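Long-range contact in NALP (Neisseria meningitidis, PDB 1UYN), which forms the outer-membrane beta-barrel of an autotransporter, a hydrophilic pore for moving its passenger protease domain to the bacterial cell surface: residues 122-136 / 148-162. Residues are numbered along the deposited sequence; the frame is centred on the assembly and turned at random.
Sequences YLKGLFSYGRYKNSI and GSVNGTLMQLGALGG
Tyr122 and Tyr132 each lay a ring over a glycine of 148-162. In both, CG stands between the backbone N and carbonyl carbon (chi1 55° and 71°), which swings the ring across the neighbouring strand. Gly162 CA lies 3.9 Å from the centroid of the Tyr122 ring and Gly152 CA 3.7 Å from that of Tyr132, both CH-pi contacts over a face. Tyr122 OH hydrogen-bonds to Glu176 and Tyr132 OH to Gln186, both on strand 172-192. Backbone hydrogen bonds join the strands in antiparallel register from Tyr122–Gly162 to Ile136–Gly148, forming one hairpin of the 12-stranded autotransporter barrel. Tyr122, Tyr132, Lys124, Ser128 and Gln156 face the barrel interior, where helix 12-34 runs; Lys124 NZ forms salt bridges with Asp37 and Glu176. Ser128 OG donates to Gln156 OE1 at 2.5 Å, while Gln156 NE2 reaches Gln25 O of the helix. A water bonds Ser128 OG and Leu154 O. On the outer surface, Met155 bridges two rings: CE meets the edge of Phe127 at CE1 (3.6 Å), and SD sits at the edge of Tyr129, 4.9 Å from its centroid. Thr153 CG2 approaches Tyr129 CZ at 3.4 Å. Farther along, another water links Lys133 NZ, Ser135 OG and Ser149 OG.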
loop_
_atom_site.group_PDB
_atom_site.type_symbol
_atom_site.label_atom_id
_atom_site.label_comp_id
_atom_site.label_asym_id
_atom_site.label_seq_id
_atom_site.Cartn_x
_atom_site.Cartn_y
_atom_site.Cartn_z
ATOM N N TYR A 122 6.733 21.106 -0.784
ATOM C CA TYR A 122 5.318 20.915 -1.081
ATOM C C TYR A 122 4.579 20.281 0.050
ATOM O O TYR A 122 5.189 19.780 0.956
ATOM C CB TYR A 122 5.153 20.014 -2.314
ATOM C CG TYR A 122 5.851 18.715 -2.155
ATOM C CD1 TYR A 122 5.259 17.661 -1.472
ATOM C CD2 TYR A 122 7.148 18.566 -2.600
ATOM C CE1 TYR A 122 5.921 16.490 -1.300
ATOM C CE2 TYR A 122 7.823 17.393 -2.409
ATOM C CZ TYR A 122 7.203 16.365 -1.782
ATOM O OH TYR A 122 7.896 15.229 -1.613
ATOM N N LEU A 123 3.258 20.273 -0.021
ATOM C CA LEU A 123 2.490 19.453 0.905
ATOM C C LEU A 123 1.637 18.541 0.093
ATOM O O LEU A 123 1.213 18.939 -0.952
ATOM C CB LEU A 123 1.660 20.332 1.875
ATOM C CG LEU A 123 0.113 20.378 1.942
ATOM C CD1 LEU A 123 -0.602 19.211 2.706
ATOM C CD2 LEU A 123 -0.266 21.696 2.602
ATOM N N LYS A 124 1.424 17.316 0.574
ATOM C CA LYS A 124 0.500 16.344 -0.027
ATOM C C LYS A 124 -0.633 15.940 0.932
ATOM O O LYS A 124 -0.381 15.665 2.082
ATOM C CB LYS A 124 1.237 15.049 -0.377
ATOM C CG LYS A 124 2.250 15.110 -1.511
ATOM C CD LYS A 124 2.738 13.661 -1.909
ATOM C CE LYS A 124 3.796 13.691 -3.058
ATOM N NZ LYS A 124 4.721 12.557 -2.978
ATOM N N GLY A 125 -1.862 15.899 0.441
ATOM C CA GLY A 125 -2.990 15.241 1.088
ATOM C C GLY A 125 -3.317 13.977 0.326
ATOM O O GLY A 125 -3.295 13.967 -0.871
ATOM N N LEU A 126 -3.564 12.888 1.030
ATOM C CA LEU A 126 -3.911 11.588 0.446
ATOM C C LEU A 126 -5.182 11.069 1.125
ATOM O O LEU A 126 -5.392 11.288 2.300
ATOM C CB LEU A 126 -2.780 10.570 0.655
ATOM C CG LEU A 126 -1.368 11.052 0.274
ATOM C CD1 LEU A 126 -0.300 10.138 0.775
ATOM C CD2 LEU A 126 -1.228 11.222 -1.227
ATOM N N PHE A 127 -6.028 10.407 0.354
ATOM C CA PHE A 127 -7.234 9.769 0.873
ATOM C C PHE A 127 -7.510 8.483 0.084
ATOM O O PHE A 127 -7.250 8.386 -1.109
ATOM C CB PHE A 127 -8.421 10.718 0.755
ATOM C CG PHE A 127 -9.740 10.076 1.076
ATOM C CD1 PHE A 127 -10.144 9.918 2.407
ATOM C CD2 PHE A 127 -10.578 9.604 0.063
ATOM C CE1 PHE A 127 -11.369 9.312 2.736
ATOM C CE2 PHE A 127 -11.823 9.012 0.391
ATOM C CZ PHE A 127 -12.200 8.867 1.730
ATOM N N SER A 128 -8.030 7.482 0.743
ATOM C CA SER A 128 -8.382 6.251 0.058
ATOM C C SER A 128 -9.555 5.608 0.776
ATOM O O SER A 128 -9.745 5.755 2.000
ATOM C CB SER A 128 -7.193 5.315 0.000
ATOM O OG SER A 128 -6.963 4.749 1.278
ATOM N N TYR A 129 -10.385 4.955 -0.021
ATOM C CA TYR A 129 -11.531 4.229 0.488
ATOM C C TYR A 129 -11.465 2.955 -0.282
ATOM O O TYR A 129 -11.507 2.989 -1.512
ATOM C CB TYR A 129 -12.864 4.944 0.215
ATOM C CG TYR A 129 -14.057 4.244 0.807
ATOM C CD1 TYR A 129 -14.729 3.242 0.111
ATOM C CD2 TYR A 129 -14.502 4.559 2.074
ATOM C CE1 TYR A 129 -15.843 2.597 0.662
ATOM C CE2 TYR A 129 -15.610 3.918 2.645
ATOM C CZ TYR A 129 -16.290 2.940 1.941
ATOM O OH TYR A 129 -17.406 2.294 2.533
ATOM N N GLY A 130 -11.343 1.843 0.434
ATOM C CA GLY A 130 -11.519 0.565 -0.192
ATOM C C GLY A 130 -12.349 -0.397 0.616
ATOM O O GLY A 130 -12.538 -0.251 1.821
ATOM N N ARG A 131 -12.828 -1.398 -0.089
ATOM C CA ARG A 131 -13.543 -2.483 0.484
ATOM C C ARG A 131 -12.697 -3.719 0.322
ATOM O O ARG A 131 -11.876 -3.804 -0.565
ATOM C CB ARG A 131 -14.857 -2.651 -0.239
ATOM C CG ARG A 131 -15.722 -1.417 -0.233
ATOM C CD ARG A 131 -16.540 -1.283 1.037
ATOM N NE ARG A 131 -17.885 -1.789 0.795
ATOM C CZ ARG A 131 -18.481 -2.706 1.544
ATOM N NH1 ARG A 131 -17.877 -3.234 2.626
ATOM N NH2 ARG A 131 -19.698 -3.113 1.206
ATOM N N TYR A 132 -12.865 -4.670 1.223
ATOM C CA TYR A 132 -12.126 -5.911 1.102
ATOM C C TYR A 132 -12.989 -7.104 1.470
ATOM O O TYR A 132 -13.965 -6.975 2.179
ATOM C CB TYR A 132 -10.789 -5.852 1.872
ATOM C CG TYR A 132 -10.893 -5.863 3.365
ATOM C CD1 TYR A 132 -10.982 -7.047 4.058
ATOM C CD2 TYR A 132 -10.881 -4.685 4.091
ATOM C CE1 TYR A 132 -11.073 -7.072 5.411
ATOM C CE2 TYR A 132 -10.988 -4.699 5.460
ATOM C CZ TYR A 132 -11.079 -5.906 6.121
ATOM O OH TYR A 132 -11.179 -5.954 7.512
ATOM N N LYS A 133 -12.648 -8.243 0.905
ATOM C CA LYS A 133 -13.280 -9.490 1.248
ATOM C C LYS A 133 -12.190 -10.511 1.521
ATOM O O LYS A 133 -11.365 -10.758 0.680
ATOM C CB LYS A 133 -14.185 -9.977 0.109
ATOM C CG LYS A 133 -15.076 -11.151 0.544
ATOM C CD LYS A 133 -16.184 -11.501 -0.473
ATOM C CE LYS A 133 -15.942 -12.892 -1.154
ATOM N NZ LYS A 133 -17.061 -13.896 -0.915
ATOM N N ASN A 134 -12.215 -11.106 2.701
ATOM C CA ASN A 134 -11.260 -12.146 3.082
ATOM C C ASN A 134 -11.990 -13.464 3.090
ATOM O O ASN A 134 -13.019 -13.617 3.750
ATOM C CB ASN A 134 -10.704 -11.880 4.504
ATOM C CG ASN A 134 -9.773 -10.681 4.563
ATOM O OD1 ASN A 134 -9.355 -10.138 3.533
ATOM N ND2 ASN A 134 -9.475 -10.238 5.769
ATOM N N SER A 135 -11.471 -14.412 2.329
ATOM C CA SER A 135 -11.958 -15.783 2.355
ATOM C C SER A 135 -10.941 -16.600 3.088
ATOM O O SER A 135 -9.811 -16.594 2.738
ATOM C CB SER A 135 -12.109 -16.311 0.964
ATOM O OG SER A 135 -13.270 -15.763 0.433
ATOM N N ILE A 136 -11.350 -17.251 4.152
ATOM C CA ILE A 136 -10.455 -18.036 4.957
ATOM C C ILE A 136 -10.868 -19.451 4.799
ATOM O O ILE A 136 -12.026 -19.713 4.785
ATOM C CB ILE A 136 -10.603 -17.607 6.408
ATOM C CG1 ILE A 136 -9.680 -16.415 6.727
ATOM C CG2 ILE A 136 -10.268 -18.740 7.314
ATOM C CD1 ILE A 136 -9.872 -15.170 5.877
ATOM N N GLY A 148 -14.731 -19.288 5.878
ATOM C CA GLY A 148 -15.212 -18.057 6.473
ATOM C C GLY A 148 -14.992 -16.849 5.613
ATOM O O GLY A 148 -13.982 -16.705 4.948
ATOM N N SER A 149 -15.960 -15.959 5.618
ATOM C CA SER A 149 -15.950 -14.858 4.665
ATOM C C SER A 149 -16.277 -13.573 5.392
ATOM O O SER A 149 -17.270 -13.470 6.126
ATOM C CB SER A 149 -16.942 -15.136 3.507
ATOM O OG SER A 149 -16.417 -14.611 2.284
ATOM N N VAL A 150 -15.421 -12.585 5.232
ATOM C CA VAL A 150 -15.634 -11.330 5.976
ATOM C C VAL A 150 -15.343 -10.150 5.101
ATOM O O VAL A 150 -14.420 -10.189 4.296
ATOM C CB VAL A 150 -14.818 -11.260 7.312
ATOM C CG1 VAL A 150 -13.370 -11.329 7.056
ATOM C CG2 VAL A 150 -15.145 -9.997 8.096
ATOM N N ASN A 151 -16.158 -9.125 5.254
ATOM C CA ASN A 151 -15.972 -7.907 4.546
ATOM C C ASN A 151 -15.507 -6.856 5.466
ATOM O O ASN A 151 -15.825 -6.867 6.624
ATOM C CB ASN A 151 -17.251 -7.462 3.853
ATOM C CG ASN A 151 -17.855 -8.552 2.997
ATOM O OD1 ASN A 151 -19.022 -8.925 3.201
ATOM N ND2 ASN A 151 -17.086 -9.074 2.047
ATOM N N GLY A 152 -14.726 -5.938 4.939
ATOM C CA GLY A 152 -14.376 -4.749 5.671
ATOM C C GLY A 152 -14.237 -3.536 4.758
ATOM O O GLY A 152 -14.419 -3.592 3.559
ATOM N N THR A 153 -13.966 -2.415 5.402
ATOM C CA THR A 153 -13.670 -1.154 4.776
ATOM C C THR A 153 -12.416 -0.680 5.413
ATOM O O THR A 153 -12.232 -0.824 6.616
ATOM C CB THR A 153 -14.749 -0.182 5.076
ATOM O OG1 THR A 153 -15.982 -0.759 4.662
ATOM C CG2 THR A 153 -14.632 1.051 4.179
ATOM N N LEU A 154 -11.531 -0.154 4.595
ATOM C CA LEU A 154 -10.329 0.495 5.063
ATOM C C LEU A 154 -10.227 1.878 4.471
ATOM O O LEU A 154 -10.299 2.038 3.257
ATOM C CB LEU A 154 -9.141 -0.325 4.633
ATOM C CG LEU A 154 -7.788 0.255 4.927
ATOM C CD1 LEU A 154 -7.597 0.492 6.461
ATOM C CD2 LEU A 154 -6.787 -0.712 4.337
ATOM N N MET A 155 -10.048 2.885 5.307
ATOM C CA MET A 155 -9.797 4.228 4.803
ATOM C C MET A 155 -8.446 4.715 5.195
ATOM O O MET A 155 -7.989 4.440 6.261
ATOM C CB MET A 155 -10.818 5.194 5.332
ATOM C CG MET A 155 -12.152 4.916 4.679
ATOM S SD MET A 155 -13.487 5.921 5.347
ATOM C CE MET A 155 -12.435 7.691 5.763
ATOM N N GLN A 156 -7.806 5.460 4.337
ATOM C CA GLN A 156 -6.559 6.067 4.734
ATOM C C GLN A 156 -6.679 7.561 4.505
ATOM O O GLN A 156 -7.343 8.024 3.544
ATOM C CB GLN A 156 -5.389 5.492 3.930
ATOM C CG GLN A 156 -5.233 3.987 4.012
ATOM C CD GLN A 156 -4.403 3.500 2.876
ATOM O OE1 GLN A 156 -4.664 3.863 1.725
ATOM N NE2 GLN A 156 -3.410 2.683 3.164
ATOM N N LEU A 157 -6.069 8.300 5.429
ATOM C CA LEU A 157 -5.839 9.728 5.292
ATOM C C LEU A 157 -4.366 10.047 5.551
ATOM O O LEU A 157 -3.765 9.563 6.512
ATOM C CB LEU A 157 -6.690 10.488 6.293
ATOM C CG LEU A 157 -7.942 11.107 5.692
ATOM C CD1 LEU A 157 -8.835 11.575 6.825
ATOM C CD2 LEU A 157 -7.532 12.327 4.813
ATOM N N GLY A 158 -3.803 10.893 4.711
ATOM C CA GLY A 158 -2.381 11.124 4.715
ATOM C C GLY A 158 -2.067 12.600 4.586
ATOM O O GLY A 158 -2.737 13.345 3.849
ATOM N N ALA A 159 -1.030 13.013 5.298
ATOM C CA ALA A 159 -0.533 14.337 5.184
ATOM C C ALA A 159 0.967 14.200 5.139
ATOM O O ALA A 159 1.541 13.613 5.998
ATOM C CB ALA A 159 -0.984 15.174 6.360
ATOM N N LEU A 160 1.590 14.698 4.092
ATOM C CA LEU A 160 3.021 14.674 3.990
ATOM C C LEU A 160 3.528 16.066 3.611
ATOM O O LEU A 160 2.879 16.781 2.867
ATOM C CB LEU A 160 3.456 13.669 2.933
ATOM C CG LEU A 160 3.108 12.194 3.106
ATOM C CD1 LEU A 160 3.537 11.407 1.871
ATOM C CD2 LEU A 160 3.758 11.588 4.356
ATOM N N GLY A 161 4.670 16.445 4.140
ATOM C CA GLY A 161 5.393 17.594 3.646
ATOM C C GLY A 161 6.696 17.118 3.038
ATOM O O GLY A 161 7.294 16.167 3.547
ATOM N N GLY A 162 7.116 17.742 1.934
ATOM C CA GLY A 162 8.444 17.511 1.386
ATOM C C GLY A 162 9.251 18.734 1.004
ATOM O O GLY A 162 8.704 19.672 0.520
HETATM O O HOH W 1 -7.917 2.328 1.826
HETATM O O HOH W 2 -15.830 -16.170 -0.099
#